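Scarecrow-like protein 3 (Arabidopsis thaliana, PDB 6KPB) probably acts as a GRAS-family transcription factor in plant development, forming a homodimer and binding zinc finger proteins such as JACKDAW/IDD10. Local coordinates at residues A[350-355]-A[416-421]; A[167-172]-A[195-200]; A[62-67]-A[102-107]; A[431-436]-A[478-483]. All coordinates share one frame; numbering follows the deposited sequence.

Three of the four contacts are tied to the central mixed sheet of the GRAS domain, while interaction 3 lies in its N-terminal helices. Interaction 2 joins two parallel strands of the Rossmann-like part of the sheet. Interaction 4 pairs strand 431-434 with strand 472-482. Interaction 1 lies where strand 345-351, the antiparallel neighbour of 472-482, runs into the loop packed against the start of helix 419-428; its nearest atoms are about 5 Å from interaction 4, and that helix leads directly into strand 431-434. Interactions 2 and 4 have centres about 19 Å apart. Interaction 3 is on the opposite side of the chain's centre from both, its centre about 45 Å and 41 Å away respectively.

Interaction 1 of 4, residues A[350-355]-A[416-421]; sequences EQDSDH and HEKLEK
Gln351, Asp352 and His355, at and beyond the end of strand 345-351, form a largely buried polar contact with the residues leading into helix 419-428. The loop bends through an inverse gamma turn centred on Asp354, and Lys418 holds the N-cap position of the helix, so the contact joins a strand exit in the predicted PFYRE region to a helix start in the predicted SAW region. Asp352 OD1 is gripped by two donors from opposite faces of its carboxylate plane: Leu419 N, at 3.1 Å, and Lys418 NZ, which closes a salt bridge at 2.9 Å. Lys418 bends at its last two torsions to bring NZ back to this oxygen. Gln351 lies flat over one face of the His416 ring, its amide plane 13° from the ring plane, and its CG sits 3.8 Å from the ring centroid, almost straight above it. In the His416 ring, NE2 is hydrogen-bonded to Glu414 OE2, while His355 NE2 bonds to Thr370 OG1. His355 N donates to His416 O at 2.8 Å. The two imidazoles meet rim to rim, with His355 ND1 in the plane of the His416 ring and hydrogen-bonded to His416 ND1 at 3.0 Å.

Interaction 2 of 4, residues A[167-172]-A[195-200]; sequences VHVIDL and PHLRIT
His168 and Arg198, on neighbouring parallel strands, stack, the guanidinium lying flat over the imidazole with centres 3.9 Å apart and planes at 27°. Arg198 NH2 comes over one face of the ring, while Ile170 CG1 covers the opposite face. With CG anti to the backbone N (chi1 -179°), the ring reaches across to Thr200, whose OG1 lies near the ring plane and is hydrogen-bonded to NE2 at 2.5 Å, a length doubtful at this resolution. On the other face of the sheet the contact is apolar: Val167 CG1 meets Leu197 CD1 at 3.7 Å, and Val167 CG2 meets Pro195 CG at 4.0 Å. An unbroken parallel ladder underlies both faces, with bonds such as Val169 N to Arg198 O (2.7 Å) and Thr200 N to Val169 O (2.8 Å). These strands and helix 178-189 form a beta-alpha-beta unit of the Rossmann-like sheet, and 167-171 is the predicted VHIID motif. In the second shell Glu250 forms a salt bridge with Arg198 NH2, Arg245 O takes NH1, and Asn230 holds Thr200 OG1. An alanine in place of His168 would probably leave the Arg198 guanidinium without its flat partner and Thr200 OG1 without its bond to NE2. The carboxylate of Glu250 is likely to offset the positive charge of Arg198.

Interaction 3 of 4, residues A[62-67]-A[102-107]; sequences TCANHV and EALANR
Leu104 has CG anti to its own carbonyl carbon (chi1 -76°) and CD1 anti to CA, which sends its two methyls toward helix 49-69, while Cys63 has SG anti to the backbone N (chi1 174°) and turned toward CD1. SG and Leu104 CD1 touch at 3.8 Å. The other methyl, Leu104 CD2, lies 4.3 Å from Ala64 CB and reaches the CG2 branch of Val67 at 4.5 Å. The leucine thus fits among three residues. One turn further along, the extended side chain of Arg107 crosses Val67, with CD 4.1 Å from Val67 CG1; the same methyl lies near the guanidinium plane, at its edge. No hydrogen bond links the two segments, and the burial of about 190 Å² is modest, consistent with local axes 10.6 Å apart at closest approach; they run nearly parallel, at 9°. Both lie in the predicted first leucine repeat (LRI). Arg107 uses its polar end outside the pair, donating NH1 to Ile405 O. Helix 72-85 packs on both partners, touching Cys63 and Ala105 through Leu79, while Glu102 and Ala105 also meet Leu119 of the second subunit. Helix 360-381 lies against Ala64 and Arg107, and helix 387-406 against Leu104 and Arg107, so the N-terminal pair packs against two helices from much later in the chain.

Interaction 4 of 4, residues A[431-436]-A[478-483]; sequences FGNVPL and SAWRCR
Gly432 and Arg481 form an antiparallel hydrogen-bonded pair, joined by Gly432 N to Arg481 O, modelled at 2.5 Å, and by Arg481 N to Gly432 O at 2.7 Å. Next along, Val434 N donates to Ala479 O at 2.8 Å; Asn433 ND2 also lies 3.0 Å from this oxygen. On the far side of strand 472-482, the backbones of Ser478 and Trp480 bond to Val348 and Met346, so this strand is paired along both edges. Asn433 and Trp480 are a non-hydrogen-bonded pair whose side chains share one face of the sheet: Asn433 CB rests 3.5 Å from Trp480 CZ3, and ND2 lies over one face of the indole. Trp480 NE1 is satisfied by Ser478 OG at 2.7 Å, 21° out of the ring plane, which fixes the indole's rotation. An alanine in place of Trp480 would probably leave Ser478 OG without this donor and open a gap beneath Asn433 and toward helix 419-428. On the opposite face Arg481 CG stands between the backbone N and the carbonyl carbon (chi1 66°), 3.6 Å from Val434 CG2. Arg483 pairs with Asp427 in a salt bridge; Phe431 C and Gly432 N lie over one face of its guanidinium, and Arg483 NH2 is 2.8 Å from Phe431 O. This join in the predicted SAW region thus rests on backbone bonds, with the indole N-H satisfied by Ser478 while its ring packs against Asn433, and the charge of Arg483 probably balanced by Asp427.

Interaction 1 of 4, residues A[350-355]-A[416-421]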
loop_
_atom_site.group_PDB
_atom_site.type_symbol
_atom_site.label_atom_id
_atom_site.label_comp_id
_atom_site.label_asym_id
_atom_site.label_seq_id
_atom_site.Cartn_x
_atom_site.Cartn_y
_atom_site.Cartn_z
ATOM N N GLU A 350 -18.958 -9.322 21.331
ATOM C CA GLU A 350 -19.435 -8.583 20.172
ATOM C C GLU A 350 -19.435 -7.092 20.472
ATOM O O GLU A 350 -19.507 -6.672 21.630
ATOM C CB GLU A 350 -20.847 -9.025 19.763
ATOM C CG GLU A 350 -20.881 -10.160 18.760
ATOM C CD GLU A 350 -20.284 -9.763 17.425
ATOM O OE1 GLU A 350 -19.669 -10.627 16.765
ATOM O OE2 GLU A 350 -20.426 -8.583 17.041
ATOM N N GLN A 351 -19.353 -6.297 19.407
ATOM C CA GLN A 351 -19.600 -4.868 19.534
ATOM C C GLN A 351 -21.024 -4.636 20.018
ATOM O O GLN A 351 -21.948 -5.372 19.658
ATOM C CB GLN A 351 -19.381 -4.155 18.197
ATOM C CG GLN A 351 -17.925 -3.909 17.824
ATOM C CD GLN A 351 -17.314 -5.063 17.055
ATOM O OE1 GLN A 351 -17.878 -6.157 17.000
ATOM N NE2 GLN A 351 -16.158 -4.822 16.451
ATOM N N ASP A 352 -21.202 -3.611 20.842
ATOM C CA ASP A 352 -22.507 -3.278 21.395
ATOM C C ASP A 352 -22.939 -1.915 20.864
ATOM O O ASP A 352 -23.021 -0.930 21.602
ATOM C CB ASP A 352 -22.470 -3.295 22.922
ATOM C CG ASP A 352 -23.844 -3.482 23.532
ATOM O OD1 ASP A 352 -24.844 -3.215 22.834
ATOM O OD2 ASP A 352 -23.926 -3.923 24.697
ATOM N N SER A 353 -23.221 -1.865 19.564
ATOM C CA SER A 353 -23.676 -0.646 18.917
ATOM C C SER A 353 -24.536 -1.020 17.721
ATOM O O SER A 353 -24.289 -2.026 17.054
ATOM C CB SER A 353 -22.500 0.230 18.467
ATOM O OG SER A 353 -21.665 0.571 19.558
ATOM N N ASP A 354 -25.552 -0.201 17.457
ATOM C CA ASP A 354 -26.409 -0.403 16.290
ATOM C C ASP A 354 -25.736 0.251 15.091
ATOM O O ASP A 354 -25.950 1.426 14.790
ATOM C CB ASP A 354 -27.802 0.163 16.529
ATOM C CG ASP A 354 -28.775 -0.191 15.417
ATOM O OD1 ASP A 354 -28.385 -0.936 14.491
ATOM O OD2 ASP A 354 -29.932 0.274 15.469
ATOM N N HIS A 355 -24.902 -0.525 14.400
ATOM C CA HIS A 355 -24.249 -0.090 13.174
ATOM C C HIS A 355 -24.786 -0.817 11.948
ATOM O O HIS A 355 -24.151 -0.779 10.888
ATOM C CB HIS A 355 -22.736 -0.285 13.282
ATOM C CG HIS A 355 -22.087 0.584 14.313
ATOM N ND1 HIS A 355 -20.802 0.372 14.765
ATOM C CD2 HIS A 355 -22.544 1.671 14.979
ATOM C CE1 HIS A 355 -20.496 1.289 15.666
ATOM N NE2 HIS A 355 -21.536 2.090 15.815
ATOM N N HIS A 416 -22.496 -4.399 13.133
ATOM C CA HIS A 416 -22.591 -4.452 14.585
ATOM C C HIS A 416 -24.026 -4.215 15.037
ATOM O O HIS A 416 -24.730 -3.354 14.502
ATOM C CB HIS A 416 -21.661 -3.412 15.210
ATOM C CG HIS A 416 -20.260 -3.455 14.678
ATOM N ND1 HIS A 416 -19.472 -2.330 14.566
ATOM C CD2 HIS A 416 -19.509 -4.487 14.227
ATOM C CE1 HIS A 416 -18.295 -2.665 14.068
ATOM N NE2 HIS A 416 -18.292 -3.969 13.854
ATOM N N GLU A 417 -24.463 -4.990 16.028
ATOM C CA GLU A 417 -25.782 -4.825 16.619
ATOM C C GLU A 417 -25.655 -4.892 18.135
ATOM O O GLU A 417 -24.649 -5.359 18.672
ATOM C CB GLU A 417 -26.771 -5.881 16.104
ATOM C CG GLU A 417 -27.076 -5.763 14.615
ATOM C CD GLU A 417 -28.271 -6.598 14.193
ATOM O OE1 GLU A 417 -28.547 -7.621 14.854
ATOM O OE2 GLU A 417 -28.938 -6.225 13.204
ATOM N N LYS A 418 -26.688 -4.410 18.822
ATOM C CA LYS A 418 -26.632 -4.325 20.272
ATOM C C LYS A 418 -26.862 -5.695 20.911
ATOM O O LYS A 418 -27.284 -6.657 20.264
ATOM C CB LYS A 418 -27.649 -3.312 20.798
ATOM C CG LYS A 418 -27.312 -1.866 20.465
ATOM C CD LYS A 418 -27.865 -0.910 21.512
ATOM C CE LYS A 418 -27.029 -0.931 22.784
ATOM N NZ LYS A 418 -25.644 -0.431 22.552
ATOM N N LEU A 419 -26.578 -5.762 22.215
ATOM C CA LEU A 419 -26.630 -7.030 22.937
ATOM C C LEU A 419 -28.041 -7.606 22.964
ATOM O O LEU A 419 -28.221 -8.827 22.882
ATOM C CB LEU A 419 -26.105 -6.831 24.360
ATOM C CG LEU A 419 -26.317 -7.957 25.373
ATOM C CD1 LEU A 419 -25.554 -9.209 24.967
ATOM C CD2 LEU A 419 -25.908 -7.500 26.767
ATOM N N GLU A 420 -29.054 -6.744 23.082
ATOM C CA GLU A 420 -30.430 -7.223 23.164
ATOM C C GLU A 420 -30.830 -7.985 21.907
ATOM O O GLU A 420 -31.548 -8.989 21.981
ATOM C CB GLU A 420 -31.376 -6.048 23.409
ATOM C CG GLU A 420 -32.849 -6.379 23.254
ATOM C CD GLU A 420 -33.747 -5.268 23.756
ATOM O OE1 GLU A 420 -33.360 -4.587 24.731
ATOM O OE2 GLU A 420 -34.835 -5.069 23.176
ATOM N N LYS A 421 -30.366 -7.528 20.741
ATOM C CA LYS A 421 -30.651 -8.249 19.505
ATOM C C LYS A 421 -29.932 -9.590 19.467
ATOM O O LYS A 421 -30.503 -10.594 19.024
ATOM C CB LYS A 421 -30.264 -7.399 18.296
ATOM C CG LYS A 421 -31.330 -6.406 17.871
ATOM C CD LYS A 421 -31.274 -6.163 16.371
ATOM C CE LYS A 421 -32.534 -5.471 15.875
ATOM N NZ LYS A 421 -32.628 -5.489 14.387
#

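Interaction 2 of 4, residues A[167-172]-A[195-200]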
loop_
_atom_site.group_PDB
_atom_site.type_symbol
_atom_site.label_atom_id
_atom_site.label_comp_id
_atom_site.label_asym_id
_atom_site.label_seq_id
_atom_site.Cartn_x
_atom_site.Cartn_y
_atom_site.Cartn_z
ATOM N N VAL A 167 -11.270 -31.974 27.337
ATOM C CA VAL A 167 -11.795 -30.658 26.994
ATOM C C VAL A 167 -11.305 -30.275 25.606
ATOM O O VAL A 167 -10.103 -30.341 25.324
ATOM C CB VAL A 167 -11.378 -29.595 28.028
ATOM C CG1 VAL A 167 -11.650 -28.196 27.496
ATOM C CG2 VAL A 167 -12.114 -29.824 29.338
ATOM N N HIS A 168 -12.239 -29.871 24.745
ATOM C CA HIS A 168 -11.943 -29.390 23.401
ATOM C C HIS A 168 -12.482 -27.973 23.275
ATOM O O HIS A 168 -13.689 -27.751 23.417
ATOM C CB HIS A 168 -12.562 -30.306 22.341
ATOM C CG HIS A 168 -12.273 -29.885 20.932
ATOM N ND1 HIS A 168 -12.931 -30.423 19.846
ATOM C CD2 HIS A 168 -11.397 -28.983 20.430
ATOM C CE1 HIS A 168 -12.474 -29.869 18.738
ATOM N NE2 HIS A 168 -11.543 -28.990 19.064
ATOM N N VAL A 169 -11.591 -27.017 23.017
ATOM C CA VAL A 169 -11.956 -25.614 22.854
ATOM C C VAL A 169 -11.798 -25.248 21.385
ATOM O O VAL A 169 -10.776 -25.568 20.766
ATOM C CB VAL A 169 -11.097 -24.698 23.745
ATOM C CG1 VAL A 169 -11.446 -23.242 23.502
ATOM C CG2 VAL A 169 -11.286 -25.054 25.212
ATOM N N ILE A 170 -12.806 -24.582 20.829
ATOM C CA ILE A 170 -12.794 -24.147 19.438
ATOM C C ILE A 170 -12.689 -22.629 19.419
ATOM O O ILE A 170 -13.567 -21.932 19.942
ATOM C CB ILE A 170 -14.044 -24.623 18.685
ATOM C CG1 ILE A 170 -14.129 -26.150 18.710
ATOM C CG2 ILE A 170 -14.025 -24.113 17.253
ATOM C CD1 ILE A 170 -15.347 -26.700 18.007
ATOM N N ASP A 171 -11.615 -22.119 18.820
ATOM C CA ASP A 171 -11.368 -20.685 18.706
ATOM C C ASP A 171 -11.662 -20.271 17.267
ATOM O O ASP A 171 -10.927 -20.639 16.344
ATOM C CB ASP A 171 -9.930 -20.354 19.103
ATOM C CG ASP A 171 -9.664 -18.858 19.185
ATOM O OD1 ASP A 171 -10.536 -18.061 18.782
ATOM O OD2 ASP A 171 -8.574 -18.479 19.662
ATOM N N LEU A 172 -12.739 -19.503 17.078
ATOM C CA LEU A 172 -13.154 -19.107 15.737
ATOM C C LEU A 172 -12.285 -18.003 15.147
ATOM O O LEU A 172 -12.303 -17.807 13.927
ATOM C CB LEU A 172 -14.618 -18.664 15.751
ATOM C CG LEU A 172 -15.619 -19.705 16.256
ATOM C CD1 LEU A 172 -17.045 -19.203 16.101
ATOM C CD2 LEU A 172 -15.436 -21.032 15.534
ATOM N N PRO A 195 -7.064 -31.444 32.725
ATOM C CA PRO A 195 -7.589 -32.472 31.827
ATOM C C PRO A 195 -6.735 -32.529 30.566
ATOM O O PRO A 195 -5.809 -31.743 30.379
ATOM C CB PRO A 195 -8.998 -31.969 31.526
ATOM C CG PRO A 195 -8.838 -30.479 31.529
ATOM C CD PRO A 195 -7.812 -30.178 32.605
ATOM N N HIS A 196 -7.062 -33.475 29.691
ATOM C CA HIS A 196 -6.509 -33.422 28.346
ATOM C C HIS A 196 -7.146 -32.251 27.612
ATOM O O HIS A 196 -8.370 -32.202 27.451
ATOM C CB HIS A 196 -6.751 -34.724 27.589
ATOM C CG HIS A 196 -6.229 -34.701 26.185
ATOM N ND1 HIS A 196 -6.880 -34.047 25.160
ATOM C CD2 HIS A 196 -5.108 -35.230 25.642
ATOM C CE1 HIS A 196 -6.187 -34.183 24.044
ATOM N NE2 HIS A 196 -5.108 -34.897 24.308
ATOM N N LEU A 197 -6.324 -31.301 27.184
ATOM C CA LEU A 197 -6.803 -30.089 26.538
ATOM C C LEU A 197 -6.539 -30.163 25.043
ATOM O O LEU A 197 -5.417 -30.456 24.617
ATOM C CB LEU A 197 -6.132 -28.848 27.127
ATOM C CG LEU A 197 -6.599 -27.529 26.515
ATOM C CD1 LEU A 197 -8.115 -27.422 26.588
ATOM C CD2 LEU A 197 -5.941 -26.354 27.218
ATOM N N ARG A 198 -7.574 -29.899 24.253
ATOM C CA ARG A 198 -7.453 -29.781 22.809
ATOM C C ARG A 198 -8.020 -28.434 22.391
ATOM O O ARG A 198 -9.112 -28.052 22.826
ATOM C CB ARG A 198 -8.179 -30.922 22.095
ATOM C CG ARG A 198 -8.201 -30.799 20.580
ATOM C CD ARG A 198 -8.174 -32.170 19.923
ATOM N NE ARG A 198 -8.676 -32.130 18.554
ATOM C CZ ARG A 198 -9.915 -32.464 18.209
ATOM N NH1 ARG A 198 -10.294 -32.397 16.940
ATOM N NH2 ARG A 198 -10.774 -32.870 19.134
ATOM N N ILE A 199 -7.270 -27.709 21.567
ATOM C CA ILE A 199 -7.685 -26.405 21.068
ATOM C C ILE A 199 -7.651 -26.438 19.549
ATOM O O ILE A 199 -6.625 -26.790 18.953
ATOM C CB ILE A 199 -6.794 -25.274 21.611
ATOM C CG1 ILE A 199 -6.929 -25.182 23.131
ATOM C CG2 ILE A 199 -7.158 -23.950 20.950
ATOM C CD1 ILE A 199 -6.194 -24.007 23.731
ATOM N N THR A 200 -8.770 -26.082 18.926
ATOM C CA THR A 200 -8.874 -25.974 17.477
ATOM C C THR A 200 -8.893 -24.499 17.106
ATOM O O THR A 200 -9.815 -23.770 17.492
ATOM C CB THR A 200 -10.127 -26.678 16.959
ATOM O OG1 THR A 200 -10.060 -28.069 17.288
ATOM C CG2 THR A 200 -10.228 -26.530 15.450
#

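Interaction 3 of 4, residues A[62-67]-A[102-107]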
loop_
_atom_site.group_PDB
_atom_site.type_symbol
_atom_site.label_atom_id
_atom_site.label_comp_id
_atom_site.label_asym_id
_atom_site.label_seq_id
_atom_site.Cartn_x
_atom_site.Cartn_y
_atom_site.Cartn_z
ATOM N N THR A 62 -24.057 16.785 6.127
ATOM C CA THR A 62 -24.434 17.443 4.879
ATOM C C THR A 62 -23.970 16.636 3.675
ATOM O O THR A 62 -24.762 16.326 2.778
ATOM C CB THR A 62 -23.850 18.854 4.828
ATOM O OG1 THR A 62 -24.031 19.497 6.097
ATOM C CG2 THR A 62 -24.540 19.672 3.747
ATOM N N CYS A 63 -22.681 16.284 3.643
ATOM C CA CYS A 63 -22.151 15.483 2.545
ATOM C C CYS A 63 -22.929 14.186 2.382
ATOM O O CYS A 63 -23.279 13.801 1.261
ATOM C CB CYS A 63 -20.670 15.190 2.780
ATOM S SG CYS A 63 -19.939 14.052 1.583
ATOM N N ALA A 64 -23.231 13.510 3.494
ATOM C CA ALA A 64 -23.970 12.253 3.423
ATOM C C ALA A 64 -25.333 12.445 2.774
ATOM O O ALA A 64 -25.800 11.578 2.027
ATOM C CB ALA A 64 -24.123 11.654 4.819
ATOM N N ASN A 65 -25.992 13.573 3.051
ATOM C CA ASN A 65 -27.252 13.870 2.378
ATOM C C ASN A 65 -27.042 14.044 0.879
ATOM O O ASN A 65 -27.819 13.520 0.070
ATOM C CB ASN A 65 -27.894 15.117 2.983
ATOM C CG ASN A 65 -28.803 14.795 4.154
ATOM O OD1 ASN A 65 -29.423 13.732 4.196
ATOM N ND2 ASN A 65 -28.890 15.714 5.107
ATOM N N HIS A 66 -25.991 14.770 0.489
ATOM C CA HIS A 66 -25.668 14.899 -0.928
ATOM C C HIS A 66 -25.315 13.551 -1.542
ATOM O O HIS A 66 -25.605 13.309 -2.719
ATOM C CB HIS A 66 -24.522 15.890 -1.118
ATOM C CG HIS A 66 -24.887 17.304 -0.781
ATOM N ND1 HIS A 66 -23.945 18.285 -0.563
ATOM C CD2 HIS A 66 -26.093 17.899 -0.629
ATOM C CE1 HIS A 66 -24.555 19.425 -0.290
ATOM N NE2 HIS A 66 -25.859 19.218 -0.322
ATOM N N VAL A 67 -24.684 12.666 -0.765
ATOM C CA VAL A 67 -24.432 11.307 -1.238
ATOM C C VAL A 67 -25.750 10.600 -1.530
ATOM O O VAL A 67 -25.934 10.005 -2.599
ATOM C CB VAL A 67 -23.596 10.523 -0.210
ATOM C CG1 VAL A 67 -23.413 9.079 -0.661
ATOM C CG2 VAL A 67 -22.250 11.193 0.018
ATOM N N GLU A 102 -12.966 9.903 4.135
ATOM C CA GLU A 102 -12.480 8.906 3.186
ATOM C C GLU A 102 -13.537 7.844 2.919
ATOM O O GLU A 102 -13.706 7.395 1.778
ATOM C CB GLU A 102 -11.191 8.266 3.708
ATOM C CG GLU A 102 -10.775 7.015 2.945
ATOM C CD GLU A 102 -9.276 6.784 2.955
ATOM O OE1 GLU A 102 -8.542 7.649 3.474
ATOM O OE2 GLU A 102 -8.830 5.738 2.436
ATOM N N ALA A 103 -14.267 7.439 3.959
ATOM C CA ALA A 103 -15.334 6.458 3.790
ATOM C C ALA A 103 -16.422 6.985 2.862
ATOM O O ALA A 103 -16.835 6.300 1.918
ATOM C CB ALA A 103 -15.918 6.087 5.153
ATOM N N LEU A 104 -16.898 8.207 3.119
ATOM C CA LEU A 104 -17.939 8.794 2.280
ATOM C C LEU A 104 -17.475 8.925 0.836
ATOM O O LEU A 104 -18.232 8.634 -0.097
ATOM C CB LEU A 104 -18.356 10.157 2.831
ATOM C CG LEU A 104 -19.257 10.165 4.065
ATOM C CD1 LEU A 104 -19.537 11.592 4.516
ATOM C CD2 LEU A 104 -20.553 9.431 3.769
ATOM N N ALA A 105 -16.232 9.367 0.634
ATOM C CA ALA A 105 -15.708 9.490 -0.721
ATOM C C ALA A 105 -15.594 8.131 -1.398
ATOM O O ALA A 105 -15.765 8.030 -2.618
ATOM C CB ALA A 105 -14.355 10.195 -0.698
ATOM N N ASN A 106 -15.315 7.078 -0.628
ATOM C CA ASN A 106 -15.272 5.739 -1.205
ATOM C C ASN A 106 -16.660 5.284 -1.640
ATOM O O ASN A 106 -16.803 4.605 -2.664
ATOM C CB ASN A 106 -14.674 4.753 -0.202
ATOM C CG ASN A 106 -13.441 4.048 -0.739
ATOM O OD1 ASN A 106 -12.334 4.584 -0.692
ATOM N ND2 ASN A 106 -13.628 2.837 -1.251
ATOM N N ARG A 107 -17.694 5.651 -0.880
ATOM C CA ARG A 107 -19.049 5.221 -1.215
ATOM C C ARG A 107 -19.517 5.836 -2.529
ATOM O O ARG A 107 -20.042 5.133 -3.401
ATOM C CB ARG A 107 -20.013 5.579 -0.084
ATOM C CG ARG A 107 -21.431 5.090 -0.324
ATOM C CD ARG A 107 -22.358 5.458 0.819
ATOM N NE ARG A 107 -23.680 4.866 0.639
ATOM C CZ ARG A 107 -24.017 3.651 1.057
ATOM N NH1 ARG A 107 -23.127 2.894 1.686
ATOM N NH2 ARG A 107 -25.242 3.192 0.846
#

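Interaction 4 of 4, residues A[431-436]-A[478-483]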
loop_
_atom_site.group_PDB
_atom_site.type_symbol
_atom_site.label_atom_id
_atom_site.label_comp_id
_atom_site.label_asym_id
_atom_site.label_seq_id
_atom_site.Cartn_x
_atom_site.Cartn_y
_atom_site.Cartn_z
ATOM N N PHE A 431 -30.121 -21.742 22.436
ATOM C CA PHE A 431 -29.161 -21.559 23.512
ATOM C C PHE A 431 -29.825 -20.894 24.711
ATOM O O PHE A 431 -30.715 -20.052 24.557
ATOM C CB PHE A 431 -27.969 -20.717 23.047
ATOM C CG PHE A 431 -27.118 -21.391 22.008
ATOM C CD1 PHE A 431 -26.060 -22.203 22.381
ATOM C CD2 PHE A 431 -27.372 -21.208 20.658
ATOM C CE1 PHE A 431 -25.273 -22.822 21.429
ATOM C CE2 PHE A 431 -26.588 -21.825 19.701
ATOM C CZ PHE A 431 -25.537 -22.633 20.088
ATOM N N GLY A 432 -29.390 -21.285 25.902
ATOM C CA GLY A 432 -29.828 -20.663 27.144
ATOM C C GLY A 432 -28.688 -19.856 27.739
ATOM O O GLY A 432 -27.533 -20.291 27.720
ATOM N N ASN A 433 -29.020 -18.682 28.270
ATOM C CA ASN A 433 -27.996 -17.802 28.813
ATOM C C ASN A 433 -27.423 -18.365 30.106
ATOM O O ASN A 433 -28.155 -18.845 30.976
ATOM C CB ASN A 433 -28.563 -16.405 29.057
ATOM C CG ASN A 433 -27.551 -15.472 29.697
ATOM O OD1 ASN A 433 -27.752 -14.991 30.812
ATOM N ND2 ASN A 433 -26.451 -15.224 28.999
ATOM N N VAL A 434 -26.102 -18.311 30.223
ATOM C CA VAL A 434 -25.395 -18.688 31.439
ATOM C C VAL A 434 -24.812 -17.409 32.037
ATOM O O VAL A 434 -23.841 -16.860 31.494
ATOM C CB VAL A 434 -24.301 -19.728 31.167
ATOM C CG1 VAL A 434 -23.644 -20.166 32.469
ATOM C CG2 VAL A 434 -24.884 -20.923 30.439
ATOM N N PRO A 435 -25.376 -16.890 33.127
ATOM C CA PRO A 435 -24.889 -15.621 33.677
ATOM C C PRO A 435 -23.424 -15.711 34.074
ATOM O O PRO A 435 -22.958 -16.729 34.588
ATOM C CB PRO A 435 -25.793 -15.392 34.895
ATOM C CG PRO A 435 -26.356 -16.742 35.223
ATOM C CD PRO A 435 -26.489 -17.447 33.911
ATOM N N LEU A 436 -22.692 -14.635 33.805
ATOM C CA LEU A 436 -21.288 -14.576 34.170
ATOM C C LEU A 436 -21.137 -14.538 35.686
ATOM O O LEU A 436 -21.995 -14.017 36.406
ATOM C CB LEU A 436 -20.627 -13.352 33.540
ATOM C CG LEU A 436 -20.633 -13.324 32.009
ATOM C CD1 LEU A 436 -20.032 -12.031 31.477
ATOM C CD2 LEU A 436 -19.892 -14.530 31.455
ATOM N N SER A 478 -21.003 -12.474 26.651
ATOM C CA SER A 478 -22.123 -13.292 27.095
ATOM C C SER A 478 -21.787 -14.767 26.919
ATOM O O SER A 478 -21.078 -15.152 25.985
ATOM C CB SER A 478 -23.405 -12.948 26.328
ATOM O OG SER A 478 -23.239 -13.153 24.935
ATOM N N ALA A 479 -22.317 -15.588 27.822
ATOM C CA ALA A 479 -22.088 -17.026 27.826
ATOM C C ALA A 479 -23.409 -17.757 27.629
ATOM O O ALA A 479 -24.449 -17.327 28.139
ATOM C CB ALA A 479 -21.424 -17.475 29.132
ATOM N N TRP A 480 -23.365 -18.866 26.890
ATOM C CA TRP A 480 -24.574 -19.572 26.491
ATOM C C TRP A 480 -24.345 -21.076 26.535
ATOM O O TRP A 480 -23.243 -21.564 26.270
ATOM C CB TRP A 480 -25.019 -19.151 25.084
ATOM C CG TRP A 480 -25.087 -17.669 24.916
ATOM C CD1 TRP A 480 -24.061 -16.834 24.567
ATOM C CD2 TRP A 480 -26.236 -16.836 25.103
ATOM N NE1 TRP A 480 -24.505 -15.535 24.523
ATOM C CE2 TRP A 480 -25.837 -15.508 24.848
ATOM C CE3 TRP A 480 -27.565 -17.083 25.457
ATOM C CZ2 TRP A 480 -26.718 -14.435 24.936
ATOM C CZ3 TRP A 480 -28.438 -16.015 25.547
ATOM C CH2 TRP A 480 -28.011 -14.708 25.287
ATOM N N ARG A 481 -25.408 -21.804 26.871
ATOM C CA ARG A 481 -25.416 -23.259 26.869
ATOM C C ARG A 481 -26.586 -23.746 26.027
ATOM O O ARG A 481 -27.536 -23.006 25.764
ATOM C CB ARG A 481 -25.531 -23.832 28.285
ATOM C CG ARG A 481 -26.863 -23.512 28.940
ATOM C CD ARG A 481 -27.104 -24.333 30.190
ATOM N NE ARG A 481 -28.380 -25.040 30.121
ATOM C CZ ARG A 481 -29.562 -24.472 30.337
ATOM N NH1 ARG A 481 -30.672 -25.193 30.253
ATOM N NH2 ARG A 481 -29.637 -23.180 30.633
ATOM N N CYS A 482 -26.518 -25.011 25.621
ATOM C CA CYS A 482 -27.536 -25.584 24.752
ATOM C C CYS A 482 -28.790 -25.934 25.543
ATOM O O CYS A 482 -28.710 -26.530 26.621
ATOM C CB CYS A 482 -26.995 -26.827 24.050
ATOM S SG CYS A 482 -25.680 -26.492 22.869
ATOM N N ARG A 483 -29.948 -25.569 25.000
ATOM C CA ARG A 483 -31.228 -25.888 25.613
ATOM C C ARG A 483 -31.795 -27.167 25.002
ATOM O O ARG A 483 -31.415 -27.578 23.902
ATOM C CB ARG A 483 -32.214 -24.730 25.436
ATOM C CG ARG A 483 -33.419 -24.785 26.363
ATOM C CD ARG A 483 -34.481 -23.762 25.989
ATOM N NE ARG A 483 -34.045 -22.395 26.248
ATOM C CZ ARG A 483 -33.658 -21.542 25.306
ATOM N NH1 ARG A 483 -33.656 -21.913 24.032
ATOM N NH2 ARG A 483 -33.276 -20.317 25.636
#